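Local coordinates for protein Uly1 (Catenovulum maritimum, PDB 7DRQ) that is a calcium-binding ulvan lyase of polysaccharide lyase family 24 that probably cleaves its marine polysaccharide by beta-elimination, at residues H49-K54 with Y203-T208; F61-R66 with I111-S116. One frame throughout, in Å; residues are numbered along the deposited sequence.

Contact 1. Residues H49-K54 with Y203-T208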
loop_
_atom_site.group_PDB
_atom_site.type_symbol
_atom_site.label_atom_id
_atom_site.label_comp_id
_atom_site.label_asym_id
_atom_site.label_seq_id
_atom_site.Cartn_x
_atom_site.Cartn_y
_atom_site.Cartn_z
ATOM N N HIS A 49 -5.572 -5.400 -4.351
ATOM C CA HIS A 49 -4.223 -5.325 -3.818
ATOM C C HIS A 49 -3.717 -3.899 -3.967
ATOM O O HIS A 49 -4.011 -3.234 -4.963
ATOM C CB HIS A 49 -3.295 -6.296 -4.553
ATOM C CG HIS A 49 -2.043 -6.624 -3.803
ATOM N ND1 HIS A 49 -2.054 -7.072 -2.501
ATOM C CD2 HIS A 49 -0.744 -6.608 -4.187
ATOM C CE1 HIS A 49 -0.812 -7.304 -2.107
ATOM N NE2 HIS A 49 0.000 -7.036 -3.115
ATOM N N GLY A 50 -2.940 -3.450 -2.980
ATOM C CA GLY A 50 -2.401 -2.098 -2.999
ATOM C C GLY A 50 -3.421 -1.082 -2.515
ATOM O O GLY A 50 -4.434 -1.413 -1.891
ATOM N N ASP A 51 -3.138 0.189 -2.819
ATOM C CA ASP A 51 -3.971 1.306 -2.376
ATOM C C ASP A 51 -5.154 1.481 -3.334
ATOM O O ASP A 51 -5.321 2.494 -4.017
ATOM C CB ASP A 51 -3.123 2.569 -2.280
ATOM C CG ASP A 51 -3.825 3.682 -1.559
ATOM O OD1 ASP A 51 -4.664 3.388 -0.673
ATOM O OD2 ASP A 51 -3.548 4.853 -1.887
ATOM N N ALA A 52 -5.984 0.447 -3.374
ATOM C CA ALA A 52 -6.890 0.236 -4.492
ATOM C C ALA A 52 -8.329 0.633 -4.213
ATOM O O ALA A 52 -9.189 0.411 -5.073
ATOM C CB ALA A 52 -6.849 -1.239 -4.926
ATOM N N ILE A 53 -8.637 1.189 -3.046
ATOM C CA ILE A 53 -10.014 1.579 -2.766
ATOM C C ILE A 53 -10.033 2.876 -1.969
ATOM O O ILE A 53 -9.296 3.023 -0.990
ATOM C CB ILE A 53 -10.783 0.456 -2.037
ATOM C CG1 ILE A 53 -12.125 0.975 -1.526
ATOM C CG2 ILE A 53 -9.960 -0.165 -0.913
ATOM C CD1 ILE A 53 -13.110 -0.143 -1.235
ATOM N N LYS A 54 -10.876 3.821 -2.392
ATOM C CA LYS A 54 -11.061 5.075 -1.673
ATOM C C LYS A 54 -12.540 5.424 -1.666
ATOM O O LYS A 54 -13.294 5.014 -2.554
ATOM C CB LYS A 54 -10.285 6.240 -2.307
ATOM C CG LYS A 54 -8.775 6.112 -2.231
ATOM C CD LYS A 54 -8.312 6.132 -0.784
ATOM C CE LYS A 54 -6.922 5.515 -0.676
ATOM N NZ LYS A 54 -5.925 6.301 -1.506
ATOM N N TYR A 203 5.489 1.234 -4.789
ATOM C CA TYR A 203 4.467 1.275 -3.738
ATOM C C TYR A 203 3.752 2.615 -3.619
ATOM O O TYR A 203 3.894 3.293 -2.592
ATOM C CB TYR A 203 5.060 0.953 -2.368
ATOM C CG TYR A 203 5.711 -0.389 -2.238
ATOM C CD1 TYR A 203 4.998 -1.565 -2.428
ATOM C CD2 TYR A 203 7.052 -0.476 -1.909
ATOM C CE1 TYR A 203 5.619 -2.798 -2.290
ATOM C CE2 TYR A 203 7.675 -1.689 -1.771
ATOM C CZ TYR A 203 6.964 -2.843 -1.959
ATOM O OH TYR A 203 7.623 -4.041 -1.811
ATOM N N PRO A 204 2.957 3.019 -4.612
ATOM C CA PRO A 204 2.190 4.274 -4.481
ATOM C C PRO A 204 1.091 4.123 -3.435
ATOM O O PRO A 204 0.283 3.194 -3.498
ATOM C CB PRO A 204 1.613 4.484 -5.885
ATOM C CG PRO A 204 1.469 3.067 -6.428
ATOM C CD PRO A 204 2.646 2.297 -5.862
ATOM N N THR A 205 1.085 5.029 -2.453
ATOM C CA THR A 205 0.077 5.044 -1.398
ATOM C C THR A 205 -0.292 6.488 -1.102
ATOM O O THR A 205 0.553 7.249 -0.620
ATOM C CB THR A 205 0.583 4.351 -0.128
ATOM O OG1 THR A 205 0.932 2.998 -0.434
ATOM C CG2 THR A 205 -0.518 4.340 0.946
ATOM N N PHE A 206 -1.538 6.855 -1.385
ATOM C CA PHE A 206 -2.052 8.184 -1.099
ATOM C C PHE A 206 -2.631 8.250 0.310
ATOM O O PHE A 206 -3.084 7.250 0.873
ATOM C CB PHE A 206 -3.159 8.573 -2.084
ATOM C CG PHE A 206 -2.738 8.618 -3.534
ATOM C CD1 PHE A 206 -2.175 9.773 -4.076
ATOM C CD2 PHE A 206 -3.009 7.545 -4.378
ATOM C CE1 PHE A 206 -1.841 9.832 -5.421
ATOM C CE2 PHE A 206 -2.684 7.597 -5.719
ATOM C CZ PHE A 206 -2.092 8.746 -6.246
ATOM N N PHE A 207 -2.659 9.458 0.864
ATOM C CA PHE A 207 -3.407 9.712 2.087
ATOM C C PHE A 207 -3.920 11.145 2.049
ATOM O O PHE A 207 -3.397 11.990 1.319
ATOM C CB PHE A 207 -2.568 9.462 3.352
ATOM C CG PHE A 207 -1.222 10.143 3.367
ATOM C CD1 PHE A 207 -0.117 9.546 2.767
ATOM C CD2 PHE A 207 -1.051 11.369 4.011
ATOM C CE1 PHE A 207 1.125 10.156 2.795
ATOM C CE2 PHE A 207 0.197 11.986 4.051
ATOM C CZ PHE A 207 1.280 11.392 3.436
ATOM N N THR A 208 -4.956 11.408 2.846
ATOM C CA THR A 208 -5.620 12.705 2.869
ATOM C C THR A 208 -5.709 13.224 4.296
ATOM O O THR A 208 -5.807 12.454 5.253
ATOM C CB THR A 208 -7.038 12.645 2.272
ATOM O OG1 THR A 208 -7.803 11.626 2.932
ATOM C CG2 THR A 208 -6.975 12.300 0.796
HETATM O O HOH W 1 -0.843 0.779 -4.419
HETATM O O HOH W 2 -4.340 5.309 1.538
#

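Contact 2. Residues F61-R66 with I111-S116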
loop_
_atom_site.group_PDB
_atom_site.type_symbol
_atom_site.label_atom_id
_atom_site.label_comp_id
_atom_site.label_asym_id
_atom_site.label_seq_id
_atom_site.Cartn_x
_atom_site.Cartn_y
_atom_site.Cartn_z
ATOM N N PHE A 61 -14.348 4.372 -5.020
ATOM C CA PHE A 61 -13.476 4.168 -6.166
ATOM C C PHE A 61 -12.612 2.937 -5.927
ATOM O O PHE A 61 -11.981 2.817 -4.872
ATOM C CB PHE A 61 -12.598 5.400 -6.394
ATOM C CG PHE A 61 -13.371 6.616 -6.830
ATOM C CD1 PHE A 61 -13.959 7.452 -5.892
ATOM C CD2 PHE A 61 -13.512 6.919 -8.177
ATOM C CE1 PHE A 61 -14.667 8.567 -6.288
ATOM C CE2 PHE A 61 -14.217 8.041 -8.580
ATOM C CZ PHE A 61 -14.798 8.863 -7.634
HETATM N N MSE A 62 -12.610 2.012 -6.890
HETATM C CA MSE A 62 -11.847 0.772 -6.768
HETATM C C MSE A 62 -11.086 0.468 -8.048
HETATM O O MSE A 62 -11.646 0.546 -9.140
HETATM C CB MSE A 62 -12.775 -0.391 -6.421
HETATM C CG MSE A 62 -13.449 -0.228 -5.080
HETATM SE SE MSE A 62 -14.868 -1.585 -4.892
HETATM C CE MSE A 62 -16.340 -0.674 -5.772
ATOM N N THR A 63 -9.811 0.116 -7.912
ATOM C CA THR A 63 -8.980 -0.228 -9.054
ATOM C C THR A 63 -8.749 -1.732 -9.101
ATOM O O THR A 63 -8.852 -2.432 -8.094
ATOM C CB THR A 63 -7.628 0.484 -9.003
ATOM O OG1 THR A 63 -6.870 -0.008 -7.893
ATOM C CG2 THR A 63 -7.811 2.003 -8.870
ATOM N N TRP A 64 -8.405 -2.211 -10.292
ATOM C CA TRP A 64 -8.111 -3.617 -10.532
ATOM C C TRP A 64 -7.578 -3.751 -11.949
ATOM O O TRP A 64 -7.888 -2.931 -12.817
ATOM C CB TRP A 64 -9.358 -4.502 -10.332
ATOM C CG TRP A 64 -10.626 -4.029 -11.036
ATOM C CD1 TRP A 64 -11.396 -2.943 -10.707
ATOM C CD2 TRP A 64 -11.280 -4.653 -12.146
ATOM N NE1 TRP A 64 -12.483 -2.854 -11.552
ATOM C CE2 TRP A 64 -12.431 -3.885 -12.446
ATOM C CE3 TRP A 64 -11.006 -5.782 -12.925
ATOM C CZ2 TRP A 64 -13.288 -4.205 -13.490
ATOM C CZ3 TRP A 64 -11.868 -6.103 -13.956
ATOM C CH2 TRP A 64 -12.998 -5.323 -14.229
ATOM N N TYR A 65 -6.757 -4.773 -12.164
ATOM C CA TYR A 65 -6.450 -5.245 -13.508
ATOM C C TYR A 65 -7.499 -6.267 -13.925
ATOM O O TYR A 65 -7.942 -7.075 -13.104
ATOM C CB TYR A 65 -5.074 -5.907 -13.554
ATOM C CG TYR A 65 -3.914 -4.978 -13.350
ATOM C CD1 TYR A 65 -3.442 -4.184 -14.395
ATOM C CD2 TYR A 65 -3.270 -4.907 -12.117
ATOM C CE1 TYR A 65 -2.368 -3.337 -14.209
ATOM C CE2 TYR A 65 -2.200 -4.060 -11.927
ATOM C CZ TYR A 65 -1.752 -3.288 -12.974
ATOM O OH TYR A 65 -0.682 -2.461 -12.758
ATOM N N ARG A 66 -7.870 -6.249 -15.206
ATOM C CA ARG A 66 -8.867 -7.165 -15.753
ATOM C C ARG A 66 -8.200 -8.382 -16.394
ATOM O O ARG A 66 -7.187 -8.254 -17.087
ATOM C CB ARG A 66 -9.738 -6.443 -16.785
ATOM C CG ARG A 66 -10.855 -7.325 -17.357
ATOM C CD ARG A 66 -11.738 -6.535 -18.318
ATOM N NE ARG A 66 -10.966 -6.163 -19.496
ATOM C CZ ARG A 66 -11.309 -5.219 -20.360
ATOM N NH1 ARG A 66 -12.436 -4.539 -20.194
ATOM N NH2 ARG A 66 -10.513 -4.961 -21.390
ATOM N N ILE A 111 -2.347 -0.715 -8.653
ATOM C CA ILE A 111 -2.966 0.519 -9.127
ATOM C C ILE A 111 -3.495 1.266 -7.914
ATOM O O ILE A 111 -4.498 0.855 -7.316
ATOM C CB ILE A 111 -4.104 0.249 -10.116
ATOM C CG1 ILE A 111 -3.681 -0.738 -11.214
ATOM C CG2 ILE A 111 -4.617 1.581 -10.690
ATOM C CD1 ILE A 111 -4.886 -1.538 -11.770
ATOM N N ALA A 112 -2.856 2.381 -7.573
ATOM C CA ALA A 112 -3.312 3.219 -6.474
ATOM C C ALA A 112 -4.236 4.306 -7.007
ATOM O O ALA A 112 -4.035 4.818 -8.111
ATOM C CB ALA A 112 -2.132 3.863 -5.746
ATOM N N VAL A 113 -5.262 4.641 -6.223
ATOM C CA VAL A 113 -6.231 5.656 -6.614
ATOM C C VAL A 113 -6.396 6.652 -5.472
ATOM O O VAL A 113 -6.332 6.290 -4.292
ATOM C CB VAL A 113 -7.598 5.037 -7.009
ATOM C CG1 VAL A 113 -8.210 4.249 -5.825
ATOM C CG2 VAL A 113 -8.561 6.106 -7.527
ATOM N N ALA A 114 -6.600 7.919 -5.830
ATOM C CA ALA A 114 -6.981 8.939 -4.864
ATOM C C ALA A 114 -7.891 9.967 -5.520
ATOM O O ALA A 114 -7.815 10.210 -6.729
ATOM C CB ALA A 114 -5.760 9.666 -4.279
ATOM N N ILE A 115 -8.740 10.580 -4.698
ATOM C CA ILE A 115 -9.540 11.748 -5.072
ATOM C C ILE A 115 -9.016 12.951 -4.293
ATOM O O ILE A 115 -8.766 12.847 -3.089
ATOM C CB ILE A 115 -11.032 11.513 -4.767
ATOM C CG1 ILE A 115 -11.514 10.174 -5.334
ATOM C CG2 ILE A 115 -11.873 12.677 -5.286
ATOM C CD1 ILE A 115 -11.407 10.072 -6.823
ATOM N N SER A 116 -8.832 14.090 -4.972
ATOM C CA SER A 116 -8.646 15.348 -4.242
ATOM C C SER A 116 -9.999 15.852 -3.765
ATOM O O SER A 116 -10.871 16.123 -4.591
ATOM C CB SER A 116 -8.010 16.427 -5.101
ATOM O OG SER A 116 -8.062 17.676 -4.393
#

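Contact 1. Residues H49-K54 with Y203-T208
Asp51 and Thr205 bring the two backbones closest, 5.6 Å between their CA atoms, where a turn meets strand 201-208, an outermost strand of its sheet. Asp51 is the centre of an inverse gamma turn, whose bond from Ala52 N to Gly50 O is weak, and its CB leaves that turn pointing at segment 203-208. With CG anti to the backbone N (chi1 -168°), the carboxylate reaches past Thr205 to the next peptide. There OD2 accepts the N-H of Phe206 (N to OD2 2.9 Å, angle at the hydrogen 156°), the donor standing above the carboxylate plane by 40°. The same oxygen takes a second donor on its opposite face: Lys54 NZ, from the syn side, forms a salt bridge with Asp51 OD2 at 2.8 Å. OD2 is thus gripped between a strand amide and an ammonium group, which fixes the rotation of the carboxylate. Bends at chi2 and chi4 bring Lys54 NZ to 3.6 Å from Phe206 CB; the two side chains cross at about a right angle. The Phe206 ring offers its edge to the carboxylate, with CD2 3.7 Å from Asp51 OD2. A water bridges the backbones nearby, accepting from Asp51 N and donating to Pro204 O. Strands 53-56, 111-115 and 201-208 each come first in their sheets, consistent with inner strands of propeller blades, and this contact joins the outer two of the three near the chain centre. Lys54 NZ also donates to Val113 O, and the backbone of Asp51 bonds to that of Val113. Ala112 and Ala114 pack on Phe206, as does Leu216 of strand 214-220, so the turn lies against strand 201-208 beside the middle of strand 111-115.

Contact 2. Residues F61-R66 with I111-S116
Phe61, Thr63 and Tyr65 meet Ile111, Val113 and Ile115 in a buried, mostly apolar contact between two strands that belong to different sheets. The segment axes approach to 6.9 Å and run nearly antiparallel, at 164°, yet no backbone-to-backbone hydrogen bond joins them, and the contact is made largely by side chains between the two sheets. At one end Ile115 CD1 sits over the centre of the Phe61 ring, 3.6 Å from the centroid and 9° off the normal, a CH-pi contact in which the two side chains cross at about a right angle. At the other end Ile111 makes a second CH-pi contact, here crossing obliquely: its CD1 lies 3.6 Å from the centroid of the Tyr65 ring, close to the normal, and its CG1 is beside CZ. The same CD1 methyl presses on the backbone of Trp64, 3.5 Å from Trp64 O. Such sheet-on-sheet packing is what a beta-propeller uses between adjacent blades, and the seven antiparallel sheets of this chain fit that fold. Strand 59-65 is the second strand of its blade, and strand 111-115 is the first of the next. Thr63 fills the middle in two ways. Its OG1 stands between the backbone N and the carbonyl carbon (chi1 67°), from where it donates to Ile111 O at 2.6 Å, tilted out of the carbonyl plane; its CG2 turns instead to Val113, 3.6 Å from CB. The hydroxyl thus has a backbone acceptor, while the methyl continues the apolar seam, which Leu124 of strand 122-126 extends. Tyr65 OH is held by Asn109 O just before the partner strand, and the Tyr65 side chain lies about 9 Å from that of Lys185, a ligand residue of one calcium site.

Overall arrangement
Both contacts engage strand 111-115, but from different directions. In contact 2 the Ile/Val side of strand 111-115 packs against strand 59-65, wholly buried and largely apolar, with CH-pi contacts and a single side-chain hydrogen bond. The alanine-bearing side of the same strand faces residues 203-208. Contact 1 is partly buried and smaller (159 against 410 Å²), lies nearer the chain centre, and relies on a carboxylate, an ammonium group and water. The centres of contact 1 and contact 2 lie about 8 Å apart. Strands 53-56 and 59-65 are neighbours in one sheet, joined where Lys54 O meets Phe61 N. Three successive blades are thereby connected.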